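Local coordinates for RagB/SusD family nutrient uptake outer membrane protein (Bacteroides thetaiotaomicron, PDB 7KV2) that probably binds beta-glucan at the bacterial cell surface as a SusD-family outer membrane protein and so takes part in glycan uptake, at residues Leu203-Asp208 / Val215-Val220; Pro251-Met256 / Glu272-Ile277; Pro257-Ile262 / Asp336-Ala341. All blocks are in the same frame, centred on the assembly; numbering follows the deposited sequence.

Contact 1 (Leu203-Asp208 / Val215-Val220); sequences LPMRED and VTLAMV
L203 and M205 pack on the first turn of helix 217-231 from the loop that leads into it. The apolar part has two patches. In the first, CD1 of L203 touches two valines, 3.7 Å from V215 CG1 and 3.8 Å from V220 CG2. The L203 and V220 side chains cross at about a right angle. In the second, M205 has CG anti to its backbone N (chi1 -176°) and then bends twice. Its SD comes 3.9 Å from A218 CB, and its CE touches L217 CD2 more loosely.

L217 N donates to P204 O at 2.8 Å, with an N-H...O angle of 162°. This gives the first N-H of the helix a partner in the loop. T216 is the N-cap: its OG1 accepts from M219 N at 3.0 Å. OG1 sits between the backbone N and the carbonyl carbon (chi1 68°), while CG2, anti to the carbonyl carbon, meets E207 CG. A water donates to both E207 OE2 and V215 O and so bridges the two segments just before the helix begins.

R206 is tied to Y212 OH and to the carbonyls of S270 and Q252. Helix 137-162 touches L203 and V215, and helix 183-200 covers L203 and V220. I274 of strand 273-277 packs on A218. The contact thus closes the link between two successive helices of this helical, TPR-type fold.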
loop_
_atom_site.group_PDB
_atom_site.type_symbol
_atom_site.label_atom_id
_atom_site.label_comp_id
_atom_site.label_asym_id
_atom_site.label_seq_id
_atom_site.Cartn_x
_atom_site.Cartn_y
_atom_site.Cartn_z
ATOM N N LEU A 203 -22.305 -7.248 0.539
ATOM C CA LEU A 203 -21.318 -6.505 -0.291
ATOM C C LEU A 203 -21.339 -7.052 -1.709
ATOM O O LEU A 203 -21.313 -8.253 -1.926
ATOM C CB LEU A 203 -19.935 -6.687 0.324
ATOM C CG LEU A 203 -19.717 -5.947 1.634
ATOM C CD1 LEU A 203 -18.360 -6.255 2.238
ATOM C CD2 LEU A 203 -19.907 -4.447 1.478
ATOM N N PRO A 204 -21.273 -6.196 -2.739
ATOM C CA PRO A 204 -21.130 -6.712 -4.097
ATOM C C PRO A 204 -19.712 -7.261 -4.324
ATOM O O PRO A 204 -18.775 -6.818 -3.622
ATOM C CB PRO A 204 -21.471 -5.488 -4.932
ATOM C CG PRO A 204 -20.987 -4.314 -4.073
ATOM C CD PRO A 204 -21.262 -4.732 -2.646
ATOM N N MET A 205 -19.572 -8.146 -5.307
ATOM C CA MET A 205 -18.256 -8.708 -5.714
ATOM C C MET A 205 -17.404 -7.593 -6.342
ATOM O O MET A 205 -16.187 -7.542 -6.045
ATOM C CB MET A 205 -18.436 -9.882 -6.678
ATOM C CG MET A 205 -17.148 -10.576 -7.059
ATOM S SD MET A 205 -16.182 -11.207 -5.688
ATOM C CE MET A 205 -16.813 -12.868 -5.507
ATOM N N ARG A 206 -18.021 -6.709 -7.128
ATOM C CA ARG A 206 -17.332 -5.565 -7.793
ATOM C C ARG A 206 -18.266 -4.361 -7.773
ATOM O O ARG A 206 -19.474 -4.533 -7.976
ATOM C CB ARG A 206 -16.950 -5.911 -9.231
ATOM C CG ARG A 206 -15.993 -4.940 -9.894
ATOM C CD ARG A 206 -15.560 -5.274 -11.309
ATOM N NE ARG A 206 -14.811 -4.097 -11.734
ATOM C CZ ARG A 206 -13.499 -4.018 -11.862
ATOM N NH1 ARG A 206 -12.733 -5.105 -11.868
ATOM N NH2 ARG A 206 -12.976 -2.830 -12.127
ATOM N N GLU A 207 -17.720 -3.159 -7.632
ATOM C CA GLU A 207 -18.529 -1.931 -7.734
ATOM C C GLU A 207 -18.745 -1.504 -9.183
ATOM O O GLU A 207 -18.205 -2.137 -10.086
ATOM C CB GLU A 207 -17.882 -0.854 -6.884
ATOM C CG GLU A 207 -18.495 -0.791 -5.485
ATOM C CD GLU A 207 -19.976 -0.445 -5.431
ATOM O OE1 GLU A 207 -20.586 -0.191 -6.516
ATOM O OE2 GLU A 207 -20.541 -0.467 -4.309
ATOM N N ASP A 208 -19.560 -0.460 -9.362
ATOM C CA ASP A 208 -19.795 0.213 -10.656
ATOM C C ASP A 208 -19.043 1.547 -10.671
ATOM O O ASP A 208 -18.386 1.892 -9.677
ATOM C CB ASP A 208 -21.290 0.387 -10.950
ATOM C CG ASP A 208 -22.042 1.229 -9.923
ATOM O OD1 ASP A 208 -21.462 2.123 -9.351
ATOM O OD2 ASP A 208 -23.211 0.920 -9.675
ATOM N N VAL A 215 -16.078 -0.392 -0.165
ATOM C CA VAL A 215 -15.790 -1.791 0.206
ATOM C C VAL A 215 -16.622 -2.723 -0.682
ATOM O O VAL A 215 -17.824 -2.438 -0.914
ATOM C CB VAL A 215 -16.082 -1.999 1.700
ATOM C CG1 VAL A 215 -15.957 -3.451 2.100
ATOM C CG2 VAL A 215 -15.160 -1.126 2.539
ATOM N N THR A 216 -15.989 -3.796 -1.129
ATOM C CA THR A 216 -16.579 -4.900 -1.899
ATOM C C THR A 216 -16.196 -6.221 -1.228
ATOM O O THR A 216 -15.222 -6.245 -0.434
ATOM C CB THR A 216 -16.088 -4.891 -3.344
ATOM O OG1 THR A 216 -14.693 -5.230 -3.271
ATOM C CG2 THR A 216 -16.346 -3.555 -3.997
ATOM N N LEU A 217 -16.929 -7.290 -1.574
ATOM C CA LEU A 217 -16.600 -8.648 -1.113
ATOM C C LEU A 217 -15.167 -8.976 -1.548
ATOM O O LEU A 217 -14.446 -9.538 -0.752
ATOM C CB LEU A 217 -17.610 -9.662 -1.653
ATOM C CG LEU A 217 -17.449 -11.078 -1.084
ATOM C CD1 LEU A 217 -17.621 -11.104 0.419
ATOM C CD2 LEU A 217 -18.429 -12.029 -1.752
ATOM N N ALA A 218 -14.767 -8.666 -2.790
ATOM C CA ALA A 218 -13.424 -9.050 -3.286
ATOM C C ALA A 218 -12.364 -8.338 -2.449
ATOM O O ALA A 218 -11.327 -8.980 -2.141
ATOM C CB ALA A 218 -13.271 -8.755 -4.750
ATOM N N MET A 219 -12.616 -7.088 -2.073
ATOM C CA MET A 219 -11.652 -6.328 -1.236
ATOM C C MET A 219 -11.544 -7.037 0.122
ATOM O O MET A 219 -10.445 -7.263 0.632
ATOM C CB MET A 219 -12.078 -4.870 -1.090
ATOM C CG MET A 219 -11.211 -4.091 -0.139
ATOM S SD MET A 219 -11.896 -4.216 1.563
ATOM C CE MET A 219 -11.077 -2.820 2.323
ATOM N N VAL A 220 -12.677 -7.462 0.670
ATOM C CA VAL A 220 -12.675 -8.107 2.013
ATOM C C VAL A 220 -11.936 -9.444 1.931
ATOM O O VAL A 220 -11.157 -9.736 2.825
ATOM C CB VAL A 220 -14.130 -8.265 2.511
ATOM C CG1 VAL A 220 -14.268 -9.278 3.638
ATOM C CG2 VAL A 220 -14.694 -6.929 2.935
HETATM O O HOH W 1 -20.210 -1.571 -1.994
#

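Contact 2 (Pro251-Met256 / Glu272-Ile277); sequences PQYDLM and ESIFEI. With NA (sodium ion), chain G.
M256 N donates to E272 OE1 at 2.9 Å, with an N-H...O angle of 165°. The hydrogen bond meets OE1 on its anti side, 24° out of the carboxylate plane. The same oxygen lies 3.5 Å from M256 CG, and L255 CD2 rests by OE2. D254 O takes a CA-H...O contact from E272 CA at 3.0 Å. Y253 makes the apolar touch, CE1 to I274 CG1 at 3.8 Å, and S273 O lies at the ring edge, in plane.

E272 CG is anti to its backbone N (chi1 -165°) and the chain runs on extended toward M256. Further out, R435 forms a salt bridge with OE1 and R404 with OE2. A lysine in place of E272 would probably leave M256 N without its acceptor and set a third positive charge beside these two arginines. Y253 OH bonds to M205 O, and a water donates to both Y253 OH and I274 O. Strand 273-277 carries a classic beta bulge, where I274 and F275 pair with Y403 alone.

On the other side of D254, Y253 O binds the sodium ion at 2.4 Å. I248 O, S250 O, Y405 OH and a water complete the site. The loop is therefore held by a cation at Y253 and by a carboxylate at M256. The two arginines probably keep the buried E272 ionised, and its negative charge would strengthen the bond from M256 N.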
loop_
_atom_site.group_PDB
_atom_site.type_symbol
_atom_site.label_atom_id
_atom_site.label_comp_id
_atom_site.label_asym_id
_atom_site.label_seq_id
_atom_site.Cartn_x
_atom_site.Cartn_y
_atom_site.Cartn_z
ATOM N N PRO A 251 -15.896 -13.425 -13.845
ATOM C CA PRO A 251 -15.474 -12.876 -15.124
ATOM C C PRO A 251 -15.160 -11.379 -14.976
ATOM O O PRO A 251 -14.705 -10.817 -15.928
ATOM C CB PRO A 251 -16.697 -13.088 -16.036
ATOM C CG PRO A 251 -17.865 -13.048 -15.084
ATOM C CD PRO A 251 -17.357 -13.631 -13.778
ATOM N N GLN A 252 -15.323 -10.772 -13.798
ATOM C CA GLN A 252 -15.133 -9.289 -13.740
ATOM C C GLN A 252 -13.829 -8.911 -13.031
ATOM O O GLN A 252 -13.633 -7.706 -12.740
ATOM C CB GLN A 252 -16.370 -8.649 -13.151
ATOM C CG GLN A 252 -17.559 -8.800 -14.105
ATOM C CD GLN A 252 -18.705 -7.962 -13.624
ATOM O OE1 GLN A 252 -19.077 -6.959 -14.258
ATOM N NE2 GLN A 252 -19.258 -8.343 -12.491
ATOM N N TYR A 253 -12.945 -9.884 -12.880
ATOM C CA TYR A 253 -11.548 -9.705 -12.419
ATOM C C TYR A 253 -10.645 -10.526 -13.330
ATOM O O TYR A 253 -10.925 -11.726 -13.606
ATOM C CB TYR A 253 -11.421 -10.104 -10.942
ATOM C CG TYR A 253 -12.173 -9.208 -10.011
ATOM C CD1 TYR A 253 -11.821 -7.875 -9.854
ATOM C CD2 TYR A 253 -13.221 -9.697 -9.251
ATOM C CE1 TYR A 253 -12.504 -7.047 -8.973
ATOM C CE2 TYR A 253 -13.944 -8.877 -8.405
ATOM C CZ TYR A 253 -13.578 -7.545 -8.259
ATOM O OH TYR A 253 -14.255 -6.752 -7.367
ATOM N N ASP A 254 -9.574 -9.919 -13.811
ATOM C CA ASP A 254 -8.661 -10.598 -14.750
ATOM C C ASP A 254 -7.401 -9.758 -14.816
ATOM O O ASP A 254 -7.426 -8.645 -14.203
ATOM C CB ASP A 254 -9.287 -10.734 -16.144
ATOM C CG ASP A 254 -8.746 -11.915 -16.950
ATOM O OD1 ASP A 254 -7.662 -12.431 -16.607
ATOM O OD2 ASP A 254 -9.417 -12.300 -17.932
ATOM N N LEU A 255 -6.383 -10.235 -15.534
ATOM C CA LEU A 255 -5.111 -9.482 -15.722
ATOM C C LEU A 255 -5.265 -8.542 -16.910
ATOM O O LEU A 255 -5.812 -8.958 -17.958
ATOM C CB LEU A 255 -3.924 -10.423 -15.951
ATOM C CG LEU A 255 -3.525 -11.333 -14.791
ATOM C CD1 LEU A 255 -2.384 -12.267 -15.194
ATOM C CD2 LEU A 255 -3.161 -10.535 -13.545
ATOM N N MET A 256 -4.752 -7.313 -16.777
ATOM C CA MET A 256 -4.587 -6.427 -17.945
ATOM C C MET A 256 -3.543 -7.094 -18.827
ATOM O O MET A 256 -2.516 -7.613 -18.368
ATOM C CB MET A 256 -4.102 -5.029 -17.536
ATOM C CG MET A 256 -5.008 -4.338 -16.546
ATOM S SD MET A 256 -4.750 -2.520 -16.518
ATOM C CE MET A 256 -5.546 -2.126 -18.086
ATOM N N GLU A 272 -8.279 -5.474 -13.624
ATOM C CA GLU A 272 -7.297 -6.020 -12.660
ATOM C C GLU A 272 -7.514 -5.473 -11.247
ATOM O O GLU A 272 -6.978 -6.071 -10.302
ATOM C CB GLU A 272 -5.896 -5.646 -13.108
ATOM C CG GLU A 272 -4.859 -6.453 -12.386
ATOM C CD GLU A 272 -3.557 -6.647 -13.072
ATOM O OE1 GLU A 272 -3.519 -6.557 -14.317
ATOM O OE2 GLU A 272 -2.588 -6.889 -12.339
ATOM N N SER A 273 -8.186 -4.337 -11.100
ATOM C CA SER A 273 -8.251 -3.610 -9.805
ATOM C C SER A 273 -9.325 -4.238 -8.933
ATOM O O SER A 273 -10.488 -4.244 -9.361
ATOM C CB SER A 273 -8.523 -2.115 -9.919
ATOM O OG SER A 273 -7.802 -1.528 -10.965
ATOM N N ILE A 274 -8.939 -4.724 -7.753
ATOM C CA ILE A 274 -9.847 -5.160 -6.648
ATOM C C ILE A 274 -10.049 -3.994 -5.672
ATOM O O ILE A 274 -11.210 -3.712 -5.266
ATOM C CB ILE A 274 -9.306 -6.432 -5.976
ATOM C CG1 ILE A 274 -9.352 -7.587 -6.979
ATOM C CG2 ILE A 274 -10.052 -6.725 -4.677
ATOM C CD1 ILE A 274 -8.521 -8.775 -6.619
ATOM N N PHE A 275 -8.988 -3.264 -5.330
ATOM C CA PHE A 275 -9.152 -2.093 -4.441
ATOM C C PHE A 275 -8.040 -1.077 -4.698
ATOM O O PHE A 275 -6.866 -1.471 -4.789
ATOM C CB PHE A 275 -9.232 -2.571 -2.991
ATOM C CG PHE A 275 -9.827 -1.561 -2.049
ATOM C CD1 PHE A 275 -11.145 -1.147 -2.205
ATOM C CD2 PHE A 275 -9.059 -0.983 -1.036
ATOM C CE1 PHE A 275 -11.698 -0.209 -1.347
ATOM C CE2 PHE A 275 -9.618 -0.045 -0.177
ATOM C CZ PHE A 275 -10.929 0.353 -0.348
ATOM N N GLU A 276 -8.457 0.181 -4.726
ATOM C CA GLU A 276 -7.573 1.386 -4.814
ATOM C C GLU A 276 -8.047 2.399 -3.786
ATOM O O GLU A 276 -9.224 2.387 -3.404
ATOM C CB GLU A 276 -7.562 2.015 -6.201
ATOM C CG GLU A 276 -7.470 0.988 -7.303
ATOM C CD GLU A 276 -7.280 1.562 -8.702
ATOM O OE1 GLU A 276 -7.155 2.800 -8.849
ATOM O OE2 GLU A 276 -7.241 0.753 -9.635
ATOM N N ILE A 277 -7.121 3.259 -3.385
ATOM C CA ILE A 277 -7.437 4.501 -2.677
ATOM C C ILE A 277 -7.478 5.610 -3.716
ATOM O O ILE A 277 -6.465 5.836 -4.407
ATOM C CB ILE A 277 -6.419 4.733 -1.557
ATOM C CG1 ILE A 277 -6.545 3.599 -0.534
ATOM C CG2 ILE A 277 -6.644 6.124 -0.967
ATOM C CD1 ILE A 277 -5.515 3.645 0.573
HETATM NA NA NA G . -11.398 -13.961 -12.971
HETATM O O HOH W 2 -13.482 -4.802 -5.702
HETATM O O HOH W 3 -11.384 -14.639 -15.112
#

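Contact 3 (Pro257-Ile262 / Asp336-Ala341); sequences PDYTDI and DTRRNA
Y259 lays one face of its ring on the side chain of R338. This is a CH-pi contact: R338 CG stands 3.5 Å from the centroid of the Y259 ring, 6° off the ring normal. R338 CD continues over the CE2 side of the ring at 3.7 Å. The guanidinium plane is turned 75° from the ring, so the two planes do not stack. I262 CD1 covers the opposite face, offset toward the rim. A341 CB meets the ring edge, 3.6 Å from Y259 CD1. T260 CG2 adds a looser touch on A341. Y259 CB points toward helix 337-342, and chi1 (-176°) sets CG anti to the backbone N.

No direct hydrogen bond crosses the contact. One water bridges it, accepting from Y259 N at 2.9 Å and pairing with T337 OG1.

The charged groups hold each segment in shape. R338 grips D336 side-on, with NE to OD1 and NH2 to OD2. Its NH1 forms salt bridges with E452 and E456, and Y259 OH bonds to E456 O. In the other segment, D258 OD1 takes two bonds from T260, from N at 3.0 Å and from OG1 at 2.7 Å. Both reach it from the same carboxylate face.

Each segment carries a local motif: D258 forms an Asx turn, and D336 is the N-cap of helix 337-342, its OD1 accepting from R338 N at 3.0 Å.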
loop_
_atom_site.group_PDB
_atom_site.type_symbol
_atom_site.label_atom_id
_atom_site.label_comp_id
_atom_site.label_asym_id
_atom_site.label_seq_id
_atom_site.Cartn_x
_atom_site.Cartn_y
_atom_site.Cartn_z
ATOM N N PRO A 257 -3.766 -7.171 -20.153
ATOM C CA PRO A 257 -2.800 -7.880 -20.975
ATOM C C PRO A 257 -1.422 -7.223 -20.994
ATOM O O PRO A 257 -0.475 -7.933 -21.216
ATOM C CB PRO A 257 -3.429 -7.831 -22.380
ATOM C CG PRO A 257 -4.901 -7.578 -22.170
ATOM C CD PRO A 257 -5.006 -6.821 -20.854
ATOM N N ASP A 258 -1.347 -5.901 -20.819
ATOM C CA ASP A 258 -0.068 -5.146 -20.896
ATOM C C ASP A 258 0.231 -4.521 -19.529
ATOM O O ASP A 258 -0.536 -3.640 -19.104
ATOM C CB ASP A 258 -0.094 -4.043 -21.950
ATOM C CG ASP A 258 1.272 -3.448 -22.212
ATOM O OD1 ASP A 258 2.147 -3.525 -21.297
ATOM O OD2 ASP A 258 1.499 -2.950 -23.354
ATOM N N TYR A 259 1.259 -4.994 -18.835
ATOM C CA TYR A 259 1.538 -4.534 -17.449
ATOM C C TYR A 259 1.753 -3.006 -17.457
ATOM O O TYR A 259 1.449 -2.327 -16.472
ATOM C CB TYR A 259 2.745 -5.290 -16.893
ATOM C CG TYR A 259 3.077 -4.981 -15.449
ATOM C CD1 TYR A 259 3.805 -3.849 -15.127
ATOM C CD2 TYR A 259 2.740 -5.865 -14.416
ATOM C CE1 TYR A 259 4.178 -3.562 -13.807
ATOM C CE2 TYR A 259 3.118 -5.607 -13.106
ATOM C CZ TYR A 259 3.843 -4.460 -12.799
ATOM O OH TYR A 259 4.220 -4.222 -11.497
ATOM N N THR A 260 2.265 -2.444 -18.554
ATOM C CA THR A 260 2.520 -0.987 -18.681
ATOM C C THR A 260 1.208 -0.184 -18.692
ATOM O O THR A 260 1.298 0.989 -18.550
ATOM C CB THR A 260 3.385 -0.629 -19.899
ATOM O OG1 THR A 260 2.581 -0.878 -21.047
ATOM C CG2 THR A 260 4.650 -1.444 -19.982
ATOM N N ASP A 261 0.025 -0.779 -18.780
ATOM C CA ASP A 261 -1.254 -0.021 -18.764
ATOM C C ASP A 261 -1.819 0.128 -17.335
ATOM O O ASP A 261 -2.732 0.966 -17.124
ATOM C CB ASP A 261 -2.294 -0.696 -19.643
ATOM C CG ASP A 261 -2.012 -0.610 -21.131
ATOM O OD1 ASP A 261 -1.347 0.375 -21.548
ATOM O OD2 ASP A 261 -2.461 -1.549 -21.843
ATOM N N ILE A 262 -1.275 -0.604 -16.379
ATOM C CA ILE A 262 -1.866 -0.714 -15.017
ATOM C C ILE A 262 -1.853 0.649 -14.300
ATOM O O ILE A 262 -2.888 1.006 -13.710
ATOM C CB ILE A 262 -1.130 -1.780 -14.197
ATOM C CG1 ILE A 262 -1.357 -3.181 -14.785
ATOM C CG2 ILE A 262 -1.608 -1.700 -12.752
ATOM C CD1 ILE A 262 -0.418 -4.253 -14.216
ATOM N N ASP A 336 11.116 -8.863 -19.648
ATOM C CA ASP A 336 10.125 -8.654 -18.572
ATOM C C ASP A 336 9.630 -7.203 -18.704
ATOM O O ASP A 336 10.447 -6.234 -18.420
ATOM C CB ASP A 336 10.713 -8.985 -17.204
ATOM C CG ASP A 336 9.681 -9.146 -16.111
ATOM O OD1 ASP A 336 8.647 -8.374 -16.146
ATOM O OD2 ASP A 336 9.883 -10.040 -15.238
ATOM N N THR A 337 8.371 -7.020 -19.096
ATOM C CA THR A 337 7.779 -5.663 -19.295
ATOM C C THR A 337 7.765 -4.898 -17.952
ATOM O O THR A 337 7.621 -3.648 -17.965
ATOM C CB THR A 337 6.372 -5.723 -19.901
ATOM O OG1 THR A 337 5.526 -6.454 -18.993
ATOM C CG2 THR A 337 6.398 -6.323 -21.296
ATOM N N ARG A 338 7.791 -5.625 -16.841
ATOM C CA ARG A 338 7.765 -4.999 -15.489
ATOM C C ARG A 338 9.043 -4.197 -15.238
ATOM O O ARG A 338 9.022 -3.315 -14.360
ATOM C CB ARG A 338 7.539 -6.032 -14.403
ATOM C CG ARG A 338 6.227 -6.766 -14.584
ATOM C CD ARG A 338 6.065 -7.843 -13.560
ATOM N NE ARG A 338 6.974 -8.974 -13.841
ATOM C CZ ARG A 338 6.814 -10.212 -13.380
ATOM N NH1 ARG A 338 5.795 -10.525 -12.585
ATOM N NH2 ARG A 338 7.686 -11.150 -13.751
ATOM N N ARG A 339 10.142 -4.508 -15.915
ATOM C CA ARG A 339 11.422 -3.851 -15.610
ATOM C C ARG A 339 11.239 -2.358 -15.905
ATOM O O ARG A 339 11.499 -1.542 -15.009
ATOM C CB ARG A 339 12.583 -4.387 -16.443
ATOM C CG ARG A 339 13.908 -3.758 -16.060
ATOM C CD ARG A 339 15.062 -4.359 -16.840
ATOM N NE ARG A 339 15.020 -3.815 -18.199
ATOM C CZ ARG A 339 15.879 -4.135 -19.147
ATOM N NH1 ARG A 339 16.851 -4.980 -18.874
ATOM N NH2 ARG A 339 15.789 -3.590 -20.352
ATOM N N ASN A 340 10.847 -1.992 -17.124
ATOM C CA ASN A 340 10.717 -0.551 -17.459
ATOM C C ASN A 340 9.466 0.067 -16.831
ATOM O O ASN A 340 9.510 1.303 -16.549
ATOM C CB ASN A 340 10.861 -0.301 -18.961
ATOM C CG ASN A 340 12.222 -0.731 -19.461
ATOM O OD1 ASN A 340 13.078 -1.174 -18.692
ATOM N ND2 ASN A 340 12.396 -0.683 -20.768
ATOM N N ALA A 341 8.443 -0.731 -16.500
ATOM C CA ALA A 341 7.222 -0.199 -15.875
ATOM C C ALA A 341 7.505 0.111 -14.397
ATOM O O ALA A 341 6.705 0.836 -13.780
ATOM C CB ALA A 341 6.093 -1.169 -15.968
HETATM O O HOH W 4 3.018 -6.940 -20.148
#

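Each of the three contacts is partly buried, so none is wholly core or wholly surface. Contacts 1 and 2 touch, with centres about 11 Å apart. They share no segment, but Y253 and I274 of contact 2 pack on A218 of helix 217-231 in contact 1. Contact 3 meets contact 2 through M256 and I262, on one continuous loop, but its nearest atoms are about 11 Å from contact 1. Contact 1 joins parts close in sequence and is mainly apolar. Contact 2 is polar, centred on a buried carboxylate, and has a sodium site beside it on one segment. Contact 3 joins parts far apart in sequence by ring packing. R435 pairs with E272 and touches Y259.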